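Local coordinates for putative uncharacterized protein (Ustilago maydis, PDB 4GNX) that probably serves as a subunit of replication protein A, the heterotrimer that binds single-stranded DNA, through an OB fold, at residues 36-48 and 85-97. Sequence-based numbering, arbitrary orientation.
Sequences LGQLTFVAVVRNI and IRNNVYVRVLGTL. With nucleotides of chain G.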
loop_
_atom_site.group_PDB
_atom_site.type_symbol
_atom_site.label_atom_id
_atom_site.label_comp_id
_atom_site.label_asym_id
_atom_site.label_seq_id
_atom_site.Cartn_x
_atom_site.Cartn_y
_atom_site.Cartn_z
ATOM N N LEU B 36 22.368 4.196 5.121
ATOM C CA LEU B 36 21.510 3.774 6.226
ATOM C C LEU B 36 21.666 4.725 7.397
ATOM O O LEU B 36 22.523 4.530 8.263
ATOM C CB LEU B 36 21.871 2.366 6.681
ATOM C CG LEU B 36 21.016 1.722 7.781
ATOM C CD1 LEU B 36 19.539 1.587 7.397
ATOM C CD2 LEU B 36 21.600 0.361 8.121
ATOM N N GLY B 37 20.834 5.762 7.410
ATOM C CA GLY B 37 20.878 6.783 8.442
ATOM C C GLY B 37 19.852 6.476 9.511
ATOM O O GLY B 37 20.041 5.567 10.329
ATOM N N GLN B 38 18.762 7.237 9.502
ATOM C CA GLN B 38 17.661 6.979 10.395
ATOM C C GLN B 38 16.967 5.718 9.957
ATOM O O GLN B 38 16.898 5.438 8.765
ATOM C CB GLN B 38 16.674 8.129 10.368
ATOM C CG GLN B 38 16.945 9.193 11.404
ATOM C CD GLN B 38 15.680 9.947 11.802
ATOM O OE1 GLN B 38 15.298 9.939 12.974
ATOM N NE2 GLN B 38 15.029 10.603 10.832
ATOM N N LEU B 39 16.446 4.970 10.922
ATOM C CA LEU B 39 15.795 3.701 10.651
ATOM C C LEU B 39 14.742 3.415 11.711
ATOM O O LEU B 39 14.755 4.010 12.785
ATOM C CB LEU B 39 16.830 2.582 10.650
ATOM C CG LEU B 39 17.657 2.333 11.931
ATOM C CD1 LEU B 39 16.970 1.346 12.871
ATOM C CD2 LEU B 39 19.033 1.802 11.577
ATOM N N THR B 40 13.850 2.483 11.414
ATOM C CA THR B 40 12.832 2.099 12.367
ATOM C C THR B 40 12.522 0.605 12.366
ATOM O O THR B 40 12.619 -0.082 11.344
ATOM C CB THR B 40 11.518 2.855 12.134
ATOM O OG1 THR B 40 10.567 2.408 13.109
ATOM C CG2 THR B 40 10.957 2.619 10.705
ATOM N N PHE B 41 12.115 0.107 13.518
ATOM C CA PHE B 41 11.796 -1.310 13.635
ATOM C C PHE B 41 11.004 -1.632 14.900
ATOM O O PHE B 41 10.879 -0.801 15.818
ATOM C CB PHE B 41 13.072 -2.165 13.557
ATOM C CG PHE B 41 13.993 -1.993 14.719
ATOM C CD1 PHE B 41 13.883 -2.820 15.835
ATOM C CD2 PHE B 41 14.988 -1.032 14.693
ATOM C CE1 PHE B 41 14.735 -2.677 16.912
ATOM C CE2 PHE B 41 15.848 -0.883 15.781
ATOM C CZ PHE B 41 15.717 -1.705 16.893
ATOM N N VAL B 42 10.471 -2.845 14.940
ATOM C CA VAL B 42 9.616 -3.278 16.036
ATOM C C VAL B 42 10.276 -4.492 16.648
ATOM O O VAL B 42 10.826 -5.320 15.939
ATOM C CB VAL B 42 8.224 -3.635 15.522
ATOM C CG1 VAL B 42 7.396 -4.267 16.623
ATOM C CG2 VAL B 42 7.524 -2.396 14.973
ATOM N N ALA B 43 10.257 -4.591 17.967
ATOM C CA ALA B 43 11.042 -5.608 18.660
ATOM C C ALA B 43 10.527 -5.758 20.075
ATOM O O ALA B 43 9.703 -4.947 20.529
ATOM C CB ALA B 43 12.503 -5.214 18.690
ATOM N N VAL B 44 11.032 -6.788 20.762
ATOM C CA VAL B 44 10.663 -7.068 22.141
ATOM C C VAL B 44 11.815 -6.756 23.090
ATOM O O VAL B 44 12.965 -7.177 22.867
ATOM C CB VAL B 44 10.221 -8.522 22.316
ATOM C CG1 VAL B 44 9.755 -8.784 23.747
ATOM C CG2 VAL B 44 9.091 -8.817 21.359
ATOM N N VAL B 45 11.500 -5.994 24.135
ATOM C CA VAL B 45 12.450 -5.628 25.141
ATOM C C VAL B 45 12.706 -6.873 25.960
ATOM O O VAL B 45 11.770 -7.528 26.427
ATOM C CB VAL B 45 11.861 -4.553 26.055
ATOM C CG1 VAL B 45 12.928 -4.009 27.005
ATOM C CG2 VAL B 45 11.237 -3.448 25.233
ATOM N N ARG B 46 13.974 -7.187 26.150
ATOM C CA ARG B 46 14.357 -8.360 26.904
ATOM C C ARG B 46 15.135 -8.033 28.170
ATOM O O ARG B 46 15.110 -8.808 29.129
ATOM C CB ARG B 46 15.181 -9.287 26.033
ATOM C CG ARG B 46 14.361 -9.991 24.988
ATOM C CD ARG B 46 13.289 -10.905 25.560
ATOM N NE ARG B 46 12.605 -11.598 24.472
ATOM C CZ ARG B 46 11.410 -12.164 24.561
ATOM N NH1 ARG B 46 10.725 -12.136 25.707
ATOM N NH2 ARG B 46 10.901 -12.762 23.489
ATOM N N ASN B 47 15.853 -6.908 28.148
ATOM C CA ASN B 47 16.526 -6.364 29.334
ATOM C C ASN B 47 16.564 -4.812 29.358
ATOM O O ASN B 47 16.539 -4.160 28.299
ATOM C CB ASN B 47 17.924 -6.962 29.480
ATOM C CG ASN B 47 18.688 -6.380 30.653
ATOM O OD1 ASN B 47 19.679 -5.667 30.464
ATOM N ND2 ASN B 47 18.218 -6.657 31.869
ATOM N N ILE B 48 16.585 -4.239 30.562
ATOM C CA ILE B 48 16.610 -2.797 30.724
ATOM C C ILE B 48 17.654 -2.416 31.758
ATOM O O ILE B 48 17.534 -2.742 32.932
ATOM C CB ILE B 48 15.242 -2.217 31.157
ATOM C CG1 ILE B 48 14.124 -2.635 30.207
ATOM C CG2 ILE B 48 15.313 -0.702 31.223
ATOM C CD1 ILE B 48 12.731 -2.302 30.700
ATOM N N ILE B 85 7.182 1.138 29.417
ATOM C CA ILE B 85 8.001 0.092 28.800
ATOM C C ILE B 85 8.594 -0.871 29.831
ATOM O O ILE B 85 9.247 -0.457 30.790
ATOM C CB ILE B 85 9.145 0.688 27.955
ATOM C CG1 ILE B 85 8.593 1.222 26.633
ATOM C CG2 ILE B 85 10.209 -0.368 27.676
ATOM C CD1 ILE B 85 9.488 2.209 25.921
ATOM N N ARG B 86 8.362 -2.156 29.611
ATOM C CA ARG B 86 8.880 -3.207 30.465
ATOM C C ARG B 86 9.357 -4.385 29.633
ATOM O O ARG B 86 9.176 -4.412 28.420
ATOM C CB ARG B 86 7.809 -3.628 31.455
ATOM C CG ARG B 86 7.749 -2.673 32.632
ATOM C CD ARG B 86 6.328 -2.287 32.986
ATOM N NE ARG B 86 5.802 -3.091 34.090
ATOM C CZ ARG B 86 5.079 -4.202 33.938
ATOM N NH1 ARG B 86 4.782 -4.663 32.706
ATOM N NH2 ARG B 86 4.648 -4.846 35.026
ATOM N N ASN B 87 9.999 -5.346 30.281
ATOM C CA ASN B 87 10.470 -6.537 29.604
ATOM C C ASN B 87 9.348 -7.311 28.935
ATOM O O ASN B 87 8.202 -7.271 29.384
ATOM C CB ASN B 87 11.205 -7.430 30.589
ATOM C CG ASN B 87 12.639 -7.043 30.718
ATOM O OD1 ASN B 87 13.153 -6.302 29.877
ATOM N ND2 ASN B 87 13.302 -7.524 31.749
ATOM N N ASN B 88 9.681 -8.006 27.856
ATOM C CA ASN B 88 8.733 -8.895 27.218
ATOM C C ASN B 88 7.534 -8.150 26.586
ATOM O O ASN B 88 6.398 -8.638 26.578
ATOM C CB ASN B 88 8.306 -9.980 28.206
ATOM C CG ASN B 88 7.631 -11.152 27.532
ATOM O OD1 ASN B 88 8.030 -11.594 26.434
ATOM N ND2 ASN B 88 6.593 -11.673 28.190
ATOM N N VAL B 89 7.831 -6.981 26.016
ATOM C CA VAL B 89 6.828 -6.053 25.465
ATOM C C VAL B 89 7.262 -5.595 24.063
ATOM O O VAL B 89 8.422 -5.232 23.852
ATOM C CB VAL B 89 6.656 -4.816 26.411
ATOM C CG1 VAL B 89 6.164 -3.598 25.655
ATOM C CG2 VAL B 89 5.739 -5.125 27.589
ATOM N N TYR B 90 6.348 -5.606 23.101
ATOM C CA TYR B 90 6.692 -5.067 21.793
ATOM C C TYR B 90 6.790 -3.545 21.780
ATOM O O TYR B 90 6.040 -2.848 22.472
ATOM C CB TYR B 90 5.746 -5.563 20.721
ATOM C CG TYR B 90 6.177 -6.884 20.121
ATOM C CD1 TYR B 90 5.611 -8.072 20.546
ATOM C CD2 TYR B 90 7.154 -6.941 19.111
ATOM C CE1 TYR B 90 5.992 -9.273 19.989
ATOM C CE2 TYR B 90 7.540 -8.145 18.545
ATOM C CZ TYR B 90 6.969 -9.307 18.999
ATOM O OH TYR B 90 7.343 -10.525 18.481
ATOM N N VAL B 91 7.745 -3.034 21.011
ATOM C CA VAL B 91 7.939 -1.599 20.888
ATOM C C VAL B 91 8.343 -1.197 19.477
ATOM O O VAL B 91 9.003 -1.975 18.750
ATOM C CB VAL B 91 9.042 -1.094 21.808
ATOM C CG1 VAL B 91 8.724 -1.404 23.259
ATOM C CG2 VAL B 91 10.363 -1.708 21.389
ATOM N N ARG B 92 7.946 0.025 19.111
ATOM C CA ARG B 92 8.356 0.659 17.858
ATOM C C ARG B 92 9.607 1.470 18.206
ATOM O O ARG B 92 9.606 2.264 19.151
ATOM C CB ARG B 92 7.191 1.525 17.304
ATOM C CG ARG B 92 7.258 2.133 15.886
ATOM C CD ARG B 92 8.351 1.571 15.015
ATOM N NE ARG B 92 8.086 1.306 13.581
ATOM C CZ ARG B 92 7.027 0.682 13.076
ATOM N NH1 ARG B 92 6.039 0.336 13.874
ATOM N NH2 ARG B 92 6.955 0.417 11.769
ATOM N N VAL B 93 10.683 1.245 17.470
ATOM C CA VAL B 93 11.925 1.959 17.733
ATOM C C VAL B 93 12.243 2.889 16.580
ATOM O O VAL B 93 12.219 2.475 15.430
ATOM C CB VAL B 93 13.101 0.980 17.939
ATOM C CG1 VAL B 93 14.433 1.727 18.061
ATOM C CG2 VAL B 93 12.851 0.113 19.171
ATOM N N LEU B 94 12.522 4.145 16.887
ATOM C CA LEU B 94 13.040 5.074 15.895
ATOM C C LEU B 94 14.444 5.501 16.336
ATOM O O LEU B 94 14.640 5.843 17.509
ATOM C CB LEU B 94 12.107 6.274 15.790
ATOM C CG LEU B 94 12.271 7.091 14.517
ATOM C CD1 LEU B 94 10.940 7.611 14.007
ATOM C CD2 LEU B 94 13.209 8.240 14.785
ATOM N N GLY B 95 15.428 5.492 15.442
ATOM C CA GLY B 95 16.805 5.755 15.898
ATOM C C GLY B 95 17.839 5.933 14.812
ATOM O O GLY B 95 17.502 5.911 13.654
ATOM N N THR B 96 19.094 6.137 15.192
ATOM C CA THR B 96 20.193 6.170 14.233
ATOM C C THR B 96 21.138 5.011 14.546
ATOM O O THR B 96 21.397 4.710 15.721
ATOM C CB THR B 96 20.985 7.498 14.292
ATOM O OG1 THR B 96 20.092 8.595 14.485
ATOM C CG2 THR B 96 21.731 7.741 12.999
ATOM N N LEU B 97 21.634 4.356 13.496
ATOM C CA LEU B 97 22.619 3.290 13.647
ATOM C C LEU B 97 24.015 3.821 13.996
ATOM O O LEU B 97 24.534 4.715 13.333
ATOM C CB LEU B 97 22.680 2.417 12.388
ATOM C CG LEU B 97 23.667 1.227 12.415
ATOM C CD1 LEU B 97 23.561 0.390 13.687
ATOM C CD2 LEU B 97 23.527 0.335 11.192
ATOM P P DT G 21 14.931 14.044 19.299
ATOM O OP1 DT G 21 13.489 13.902 19.629
ATOM O OP2 DT G 21 15.644 15.299 19.656
ATOM O "O5'" DT G 21 15.690 12.832 20.001
ATOM C "C5'" DT G 21 16.158 12.929 21.362
ATOM C "C4'" DT G 21 17.622 12.562 21.450
ATOM O "O4'" DT G 21 17.891 11.381 20.657
ATOM C "C3'" DT G 21 18.595 13.646 20.978
ATOM O "O3'" DT G 21 19.573 13.951 21.993
ATOM C "C2'" DT G 21 19.160 13.108 19.669
ATOM C "C1'" DT G 21 18.951 11.599 19.740
ATOM N N1 DT G 21 18.576 10.949 18.459
ATOM C C2 DT G 21 19.530 10.224 17.776
ATOM O O2 DT G 21 20.681 10.101 18.163
ATOM N N3 DT G 21 19.084 9.650 16.609
ATOM C C4 DT G 21 17.810 9.723 16.073
ATOM O O4 DT G 21 17.558 9.156 15.014
ATOM C C5 DT G 21 16.860 10.492 16.847
ATOM C C7 DT G 21 15.456 10.627 16.347
ATOM C C6 DT G 21 17.286 11.055 17.985
#
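Thr40 OG1 receives the N-H of Arg92 NE at 2.8 Å, the hydroxyl lying in the guanidinium plane, and itself donates to Val93 O. That carbonyl also accepts Phe41 N, so two donors grip it. The bonds belong to an antiparallel pairing of strands 38-50 and 90-100 in the curved sheet of an OB fold. Threonine suits its place: with OG1 anti to the backbone N (chi1 180°), its hydroxyl links a strand carbonyl to an arginine, whose NH1 forms a salt bridge with Glu119 of helix 117-135.

Reciprocal backbone bonds tie Leu39 to Gly95, Phe41 to Val93 and Ala43 to Val91. Beyond the last pair, Val45 O accepts Asn88 N at 2.6 Å. Asn88 OD1 takes a weak bond from Arg46 NH1, while Asn88 ND2 bonds Ile79 O of a neighbouring subunit; Arg46 NE forms its salt bridge with Glu60.

On the face of Thr40 and Arg92, beta-branched Val42 can lay CG2 over one face of the Arg92 guanidinium, offset toward its rim. On the face of Leu39 and Phe41, Val93 CB lies over the phenyl face of Phe41 in a CH-pi contact, 4.0 Å from the centroid; Met111 packs on Val93 and Val59 on Phe41.

At the far end the pairing meets DNA: Thr96 offers a hydroxyl to the base, DT21 of chain G donating N3 to OG1 at 2.6 Å, while Leu94 offers an apolar methyl, CD2, 3.6 Å from the thymine methyl C7.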